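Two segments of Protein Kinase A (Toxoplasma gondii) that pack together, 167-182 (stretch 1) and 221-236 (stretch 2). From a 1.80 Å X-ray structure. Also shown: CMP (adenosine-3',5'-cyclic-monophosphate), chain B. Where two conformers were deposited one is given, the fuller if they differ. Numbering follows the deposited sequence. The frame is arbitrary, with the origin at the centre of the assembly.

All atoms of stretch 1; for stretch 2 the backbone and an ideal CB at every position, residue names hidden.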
# COMPACT_ATOMS: atom_id res chain seq x y z
N GLY A 167 -12.68 2.86 20.16
CA GLY A 167 -13.68 1.79 20.09
C GLY A 167 -13.83 1.14 18.73
O GLY A 167 -14.55 0.18 18.60
N ALA A 168 -13.19 1.69 17.69
CA ALA A 168 -13.28 1.13 16.32
C ALA A 168 -12.49 -0.18 16.26
O ALA A 168 -11.38 -0.30 16.79
CB ALA A 168 -12.77 2.12 15.31
N TYR A 169 -13.09 -1.22 15.67
CA TYR A 169 -12.43 -2.51 15.56
C TYR A 169 -11.50 -2.42 14.37
O TYR A 169 -11.93 -2.12 13.26
CB TYR A 169 -13.45 -3.66 15.35
CG TYR A 169 -14.15 -4.06 16.63
CD1 TYR A 169 -15.02 -3.18 17.25
CD2 TYR A 169 -13.91 -5.30 17.23
CE1 TYR A 169 -15.61 -3.50 18.47
CE2 TYR A 169 -14.55 -5.65 18.43
CZ TYR A 169 -15.40 -4.74 19.03
OH TYR A 169 -16.03 -5.08 20.27
N ILE A 170 -10.24 -2.73 14.60
CA ILE A 170 -9.25 -2.81 13.49
C ILE A 170 -9.35 -4.21 12.84
O ILE A 170 -9.37 -4.33 11.62
CB ILE A 170 -7.83 -2.50 14.00
CG1 ILE A 170 -7.82 -1.11 14.66
CG2 ILE A 170 -6.77 -2.60 12.88
CD1 ILE A 170 -6.49 -0.76 15.27
N VAL A 171 -9.40 -5.25 13.67
CA VAL A 171 -9.74 -6.59 13.23
C VAL A 171 -10.78 -7.18 14.17
O VAL A 171 -10.86 -6.80 15.36
CB VAL A 171 -8.54 -7.54 13.05
CG1 VAL A 171 -7.44 -6.91 12.15
CG2 VAL A 171 -8.00 -8.05 14.37
N ARG A 172 -11.57 -8.10 13.62
CA ARG A 172 -12.60 -8.82 14.37
C ARG A 172 -12.32 -10.33 14.38
O ARG A 172 -11.96 -10.91 13.33
CB ARG A 172 -13.97 -8.53 13.75
CG ARG A 172 -14.34 -7.04 13.66
CD ARG A 172 -15.58 -6.75 12.87
NE ARG A 172 -15.78 -5.33 12.66
CZ ARG A 172 -16.43 -4.49 13.46
NH1 ARG A 172 -16.49 -3.19 13.12
NH2 ARG A 172 -17.02 -4.91 14.60
N GLN A 173 -12.52 -10.96 15.52
CA GLN A 173 -12.25 -12.35 15.68
C GLN A 173 -13.18 -13.13 14.73
O GLN A 173 -14.37 -12.81 14.62
CB GLN A 173 -12.51 -12.80 17.10
CG GLN A 173 -12.20 -14.24 17.34
CD GLN A 173 -12.21 -14.63 18.84
OE1 GLN A 173 -12.28 -13.78 19.73
NE2 GLN A 173 -12.09 -15.90 19.09
N GLY A 174 -12.61 -14.08 14.02
CA GLY A 174 -13.33 -14.92 13.08
C GLY A 174 -13.40 -14.40 11.64
O GLY A 174 -13.88 -15.12 10.80
N GLU A 175 -12.91 -13.18 11.35
CA GLU A 175 -12.95 -12.63 9.99
C GLU A 175 -11.70 -13.05 9.20
O GLU A 175 -10.69 -13.42 9.79
CB GLU A 175 -13.11 -11.09 10.02
CG GLU A 175 -14.51 -10.66 10.50
CD GLU A 175 -14.88 -9.24 10.16
OE1 GLU A 175 -14.02 -8.44 9.73
OE2 GLU A 175 -16.06 -8.92 10.31
N LEU A 176 -11.76 -12.93 7.88
CA LEU A 176 -10.63 -13.24 7.03
C LEU A 176 -9.61 -12.17 7.33
O LEU A 176 -9.97 -11.05 7.45
CB LEU A 176 -10.96 -13.08 5.53
CG LEU A 176 -11.66 -14.19 4.78
CD1 LEU A 176 -11.75 -13.77 3.32
CD2 LEU A 176 -10.98 -15.55 4.94
N GLY A 177 -8.36 -12.56 7.40
CA GLY A 177 -7.27 -11.59 7.63
C GLY A 177 -6.24 -11.62 6.53
O GLY A 177 -5.60 -12.65 6.30
N ASP A 178 -6.03 -10.45 5.91
CA ASP A 178 -5.07 -10.28 4.85
C ASP A 178 -4.18 -9.04 5.08
O ASP A 178 -3.57 -8.54 4.14
CB ASP A 178 -5.79 -10.09 3.53
CG ASP A 178 -6.51 -11.33 3.06
OD1 ASP A 178 -5.97 -12.44 3.18
OD2 ASP A 178 -7.64 -11.15 2.56
N VAL A 179 -4.09 -8.60 6.33
CA VAL A 179 -3.27 -7.37 6.64
C VAL A 179 -2.51 -7.57 7.95
O VAL A 179 -3.07 -8.04 8.96
CB VAL A 179 -4.14 -6.11 6.76
CG1 VAL A 179 -3.27 -4.86 7.08
CG2 VAL A 179 -4.93 -5.91 5.50
N PHE A 180 -1.23 -7.18 7.94
CA PHE A 180 -0.37 -7.16 9.13
C PHE A 180 -0.27 -5.70 9.56
O PHE A 180 -0.14 -4.85 8.69
CB PHE A 180 1.01 -7.73 8.77
CG PHE A 180 2.07 -7.61 9.84
CD1 PHE A 180 1.96 -8.27 11.03
CD2 PHE A 180 3.19 -6.81 9.64
CE1 PHE A 180 2.94 -8.21 11.99
CE2 PHE A 180 4.21 -6.78 10.57
CZ PHE A 180 4.10 -7.46 11.75
N TYR A 181 -0.39 -5.43 10.88
CA TYR A 181 -0.40 -4.11 11.44
C TYR A 181 0.72 -3.83 12.45
O TYR A 181 1.17 -4.71 13.19
CB TYR A 181 -1.74 -3.89 12.17
CG TYR A 181 -2.96 -3.97 11.32
CD1 TYR A 181 -3.43 -2.88 10.62
CD2 TYR A 181 -3.67 -5.17 11.21
CE1 TYR A 181 -4.58 -2.96 9.84
CE2 TYR A 181 -4.78 -5.27 10.43
CZ TYR A 181 -5.25 -4.17 9.76
OH TYR A 181 -6.38 -4.23 8.98
N ILE A 182 1.28 -2.63 12.40
CA ILE A 182 2.20 -2.14 13.40
C ILE A 182 1.66 -0.76 13.88
O ILE A 182 1.28 0.11 13.07
CB ILE A 182 3.61 -1.96 12.87
CG1 ILE A 182 4.04 -3.15 11.97
CG2 ILE A 182 4.52 -1.74 14.05
CD1 ILE A 182 5.36 -2.92 11.23
N UNK A 221 -5.46 -18.77 8.81
CA UNK A 221 -6.65 -19.00 9.63
C UNK A 221 -7.41 -17.68 9.79
O UNK A 221 -6.85 -16.57 9.59
CB UNK A 221 -6.27 -19.58 10.99
N UNK A 222 -8.66 -17.75 10.27
CA UNK A 222 -9.36 -16.51 10.54
C UNK A 222 -8.68 -15.81 11.70
O UNK A 222 -8.00 -16.47 12.48
CB UNK A 222 -10.84 -16.76 10.84
N UNK A 223 -8.95 -14.54 11.82
CA UNK A 223 -8.44 -13.75 12.94
C UNK A 223 -8.75 -14.43 14.27
O UNK A 223 -9.92 -14.85 14.51
CB UNK A 223 -9.04 -12.34 12.92
N UNK A 224 -7.76 -14.54 15.13
CA UNK A 224 -7.86 -15.22 16.42
C UNK A 224 -8.35 -14.33 17.61
O UNK A 224 -8.62 -14.85 18.72
CB UNK A 224 -6.49 -15.80 16.76
N UNK A 225 -8.50 -13.04 17.37
CA UNK A 225 -8.91 -12.07 18.39
C UNK A 225 -9.41 -10.81 17.71
O UNK A 225 -9.19 -10.62 16.50
CB UNK A 225 -7.76 -11.75 19.34
N UNK A 226 -10.15 -9.99 18.47
CA UNK A 226 -10.47 -8.64 18.11
C UNK A 226 -9.28 -7.77 18.46
O UNK A 226 -8.63 -8.05 19.48
CB UNK A 226 -11.74 -8.16 18.81
N UNK A 227 -9.02 -6.77 17.65
CA UNK A 227 -8.09 -5.64 18.06
C UNK A 227 -8.85 -4.35 17.88
O UNK A 227 -9.33 -4.03 16.77
CB UNK A 227 -6.80 -5.61 17.24
N UNK A 228 -8.99 -3.61 18.99
CA UNK A 228 -9.84 -2.47 19.04
C UNK A 228 -9.03 -1.19 19.40
O UNK A 228 -8.26 -1.23 20.33
CB UNK A 228 -10.96 -2.72 20.05
N UNK A 229 -9.24 -0.10 18.69
CA UNK A 229 -8.49 1.15 19.00
C UNK A 229 -8.93 1.65 20.40
O UNK A 229 -10.11 1.59 20.75
CB UNK A 229 -8.74 2.22 17.94
N UNK A 230 -7.95 2.09 21.17
CA UNK A 230 -8.13 2.51 22.57
C UNK A 230 -7.64 3.98 22.63
O UNK A 230 -6.47 4.21 22.58
CB UNK A 230 -7.36 1.61 23.54
N UNK A 231 -8.58 4.91 22.75
CA UNK A 231 -8.28 6.35 22.61
C UNK A 231 -8.26 6.78 21.17
O UNK A 231 -9.15 7.45 20.68
CB UNK A 231 -6.94 6.69 23.26
N UNK A 232 -7.20 6.37 20.49
CA UNK A 232 -7.01 6.58 19.09
C UNK A 232 -5.82 5.69 18.68
O UNK A 232 -4.97 5.37 19.49
CB UNK A 232 -6.78 8.06 18.77
N UNK A 233 -5.79 5.22 17.43
CA UNK A 233 -4.72 4.37 17.00
C UNK A 233 -4.40 4.64 15.55
O UNK A 233 -5.30 4.58 14.70
CB UNK A 233 -5.08 2.90 17.22
N UNK A 234 -3.14 4.89 15.27
CA UNK A 234 -2.61 5.08 13.90
C UNK A 234 -1.75 3.89 13.58
O UNK A 234 -0.77 3.65 14.30
CB UNK A 234 -1.81 6.38 13.76
N UNK A 235 -2.12 3.12 12.55
CA UNK A 235 -1.46 1.89 12.23
C UNK A 235 -0.85 1.93 10.84
O UNK A 235 -1.42 2.51 9.89
CB UNK A 235 -2.44 0.72 12.35
N UNK A 236 0.33 1.37 10.75
CA UNK A 236 0.96 0.98 9.49
C UNK A 236 0.42 -0.39 9.11
O UNK A 236 0.36 -1.31 9.98
CB UNK A 236 2.49 0.96 9.60
P CMP B . -4.57 -12.43 14.09
O1P CMP B . -4.18 -12.25 12.68
O2P CMP B . -5.18 -13.78 14.51
O5' CMP B . -5.61 -11.26 14.46
C5' CMP B . -5.92 -11.08 15.85
C4' CMP B . -4.58 -10.71 16.49
O4' CMP B . -4.60 -10.51 17.91
C3' CMP B . -3.61 -11.88 16.39
O3' CMP B . -3.28 -12.08 15.01
C2' CMP B . -2.49 -11.48 17.30
O2' CMP B . -1.60 -10.51 16.67
C1' CMP B . -3.28 -10.69 18.35
N9 CMP B . -3.34 -11.36 19.61
C8 CMP B . -3.11 -10.73 20.78
N7 CMP B . -3.29 -11.61 21.84
C5 CMP B . -3.68 -12.79 21.33
C6 CMP B . -4.02 -14.15 21.86
N6 CMP B . -4.01 -14.41 23.20
N1 CMP B . -4.33 -15.07 20.94
C2 CMP B . -4.40 -14.88 19.59
N3 CMP B . -4.08 -13.66 19.05
C4 CMP B . -3.70 -12.63 19.85

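At position 221 the CA-to-CB bond points away and no atom of stretch 1 lies near, so almost any residue would serve; it is Glu 221. At position 222 a phi of -67° is compatible with proline, and Gly 174 O and Glu 175 O, each 3.5 Å from the ideal CB, favour a compact side chain. Pro 222 lies here, its CB 3.6 Å from Gly 174 O.

Position 223 points toward stretch 1. Its backbone is tied down, N to Glu 175 O (2.9 Å) and O to Gly 174 N (2.8 Å). Val 179 O and the phosphate oxygen O1P are acceptors within range of a long cationic donor, arginine or lysine. Arg 223 fills the site. NH2 donates to Val 179 O (2.9 Å), and at the end of the side chain NH1 meets the phosphate, donating to CMP O1P (2.9 Å). Val 171 CG1 covers one guanidinium face and Gly 177 CA the opposite one; an ideal CB on Gly 177 would clash, 2.5 Å from Arg 223 NE. Water bridges NE to Leu 176 O.

Position 224 points away, so stretch 1 sets no limit, but CMP O2P is 3.3 Å from the ideal CB and a small residue is safest; Ala 224 N donates to CMP O2P (2.8 Å). At 225, also pointing away, the ideal CB is 5.0 Å from Gln 173 OE1 but 3.7 Å from CMP O4'. Alanine or serine would suit; it is Ala 225.

At 226 the CB points sideways, close to the Tyr 169 ring and the amide of Gln 173. Asparagine, aspartate or serine would be apt. Asn 226 OD1 accepts from Gln 173 N (2.9 Å).

Position 227 pairs with Val 171 across an antiparallel bridge, its ideal CB 4.0 Å from Val 171 CG2. Aliphatic residues fit; Val 227 CG2 packs against Val 171 CG2 at 3.8 Å.

Position 228 shares the other face with Tyr 169, inviting an aliphatic or aromatic side chain. Ile 228 lays CG1 over the ring, 3.7 Å from its centroid.

Position 229 points toward stretch 1, suiting small or modest apolar residues; Ala 229 N donates to Ala 168 O (2.9 Å), and Ala 229 O accepts from Gly 167 N (2.9 Å).

Positions 230 to 232 meet nothing of stretch 1. His 230 and Ile 232 are little constrained, whereas a phi of 83° favours Gly 231.

Position 233 points toward stretch 1 near Ile 170, suiting a modest apolar group; Cys 233 SG lies 4.1 Å from Ile 170 CD1. Stretch 1 sets no demand at 234, which points away, and polar or apolar residues would do; it is Lys 234. Position 235 approaches the Tyr 181 ring and suits an aliphatic residue; Val 235 CG2 reaches Tyr 181 CD1 at 3.8 Å. Several apolar residues would suit 236, on the face shared with Ile 182; Ala 236 N donates to Ile 182 O (2.8 Å), and Ala 236 O accepts from Ile 182 N (2.9 Å).

Stretch 2 221-236: EPRAANVIAHGICKVA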
# COMPACT_ATOMS: atom_id res chain seq x y z
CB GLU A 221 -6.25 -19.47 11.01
CG GLU A 221 -5.65 -20.85 11.07
CD GLU A 221 -5.45 -21.32 12.50
OE1 GLU A 221 -5.64 -20.53 13.44
OE2 GLU A 221 -5.12 -22.49 12.69
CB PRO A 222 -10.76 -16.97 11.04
CG PRO A 222 -10.93 -18.32 10.43
CD PRO A 222 -9.54 -18.94 10.36
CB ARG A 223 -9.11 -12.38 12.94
CG ARG A 223 -8.82 -11.45 11.76
CD ARG A 223 -7.30 -11.18 11.59
NE ARG A 223 -7.09 -10.09 10.64
CZ ARG A 223 -5.89 -9.69 10.22
NH1 ARG A 223 -4.81 -10.29 10.66
NH2 ARG A 223 -5.82 -8.69 9.35
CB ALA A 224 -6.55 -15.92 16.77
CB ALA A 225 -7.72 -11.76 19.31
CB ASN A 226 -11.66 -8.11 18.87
CG ASN A 226 -12.85 -9.02 18.72
OD1 ASN A 226 -13.35 -9.17 17.59
ND2 ASN A 226 -13.29 -9.67 19.82
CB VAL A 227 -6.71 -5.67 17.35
CG1 VAL A 227 -5.84 -4.51 17.90
CG2 VAL A 227 -6.04 -7.03 17.50
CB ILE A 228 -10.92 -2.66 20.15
CG1 ILE A 228 -11.75 -3.96 19.91
CG2 ILE A 228 -11.82 -1.45 20.19
CD1 ILE A 228 -12.47 -4.44 21.16
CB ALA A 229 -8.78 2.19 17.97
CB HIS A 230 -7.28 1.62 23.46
CG HIS A 230 -7.35 1.97 24.91
ND1 HIS A 230 -8.53 1.87 25.63
CD2 HIS A 230 -6.40 2.38 25.78
CE1 HIS A 230 -8.29 2.25 26.88
NE2 HIS A 230 -7.02 2.56 27.00
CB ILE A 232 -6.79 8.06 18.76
CG1 ILE A 232 -6.75 8.26 17.25
CG2 ILE A 232 -5.52 8.63 19.39
CD1 ILE A 232 -6.90 9.70 16.79
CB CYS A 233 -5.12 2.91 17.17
SG CYS A 233 -3.74 1.77 17.00
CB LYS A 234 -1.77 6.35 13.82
CG LYS A 234 -1.25 6.64 12.43
CD LYS A 234 -0.16 7.69 12.43
CE LYS A 234 -0.66 9.04 12.70
NZ LYS A 234 0.53 9.97 12.73
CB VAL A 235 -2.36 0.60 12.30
CG1 VAL A 235 -2.57 0.19 13.73
CG2 VAL A 235 -3.66 0.79 11.55
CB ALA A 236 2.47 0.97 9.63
O HOH W 1 -9.26 -8.95 9.33
O HOH W 2 -7.97 -15.34 7.23
O HOH W 3 -7.60 -6.62 8.41
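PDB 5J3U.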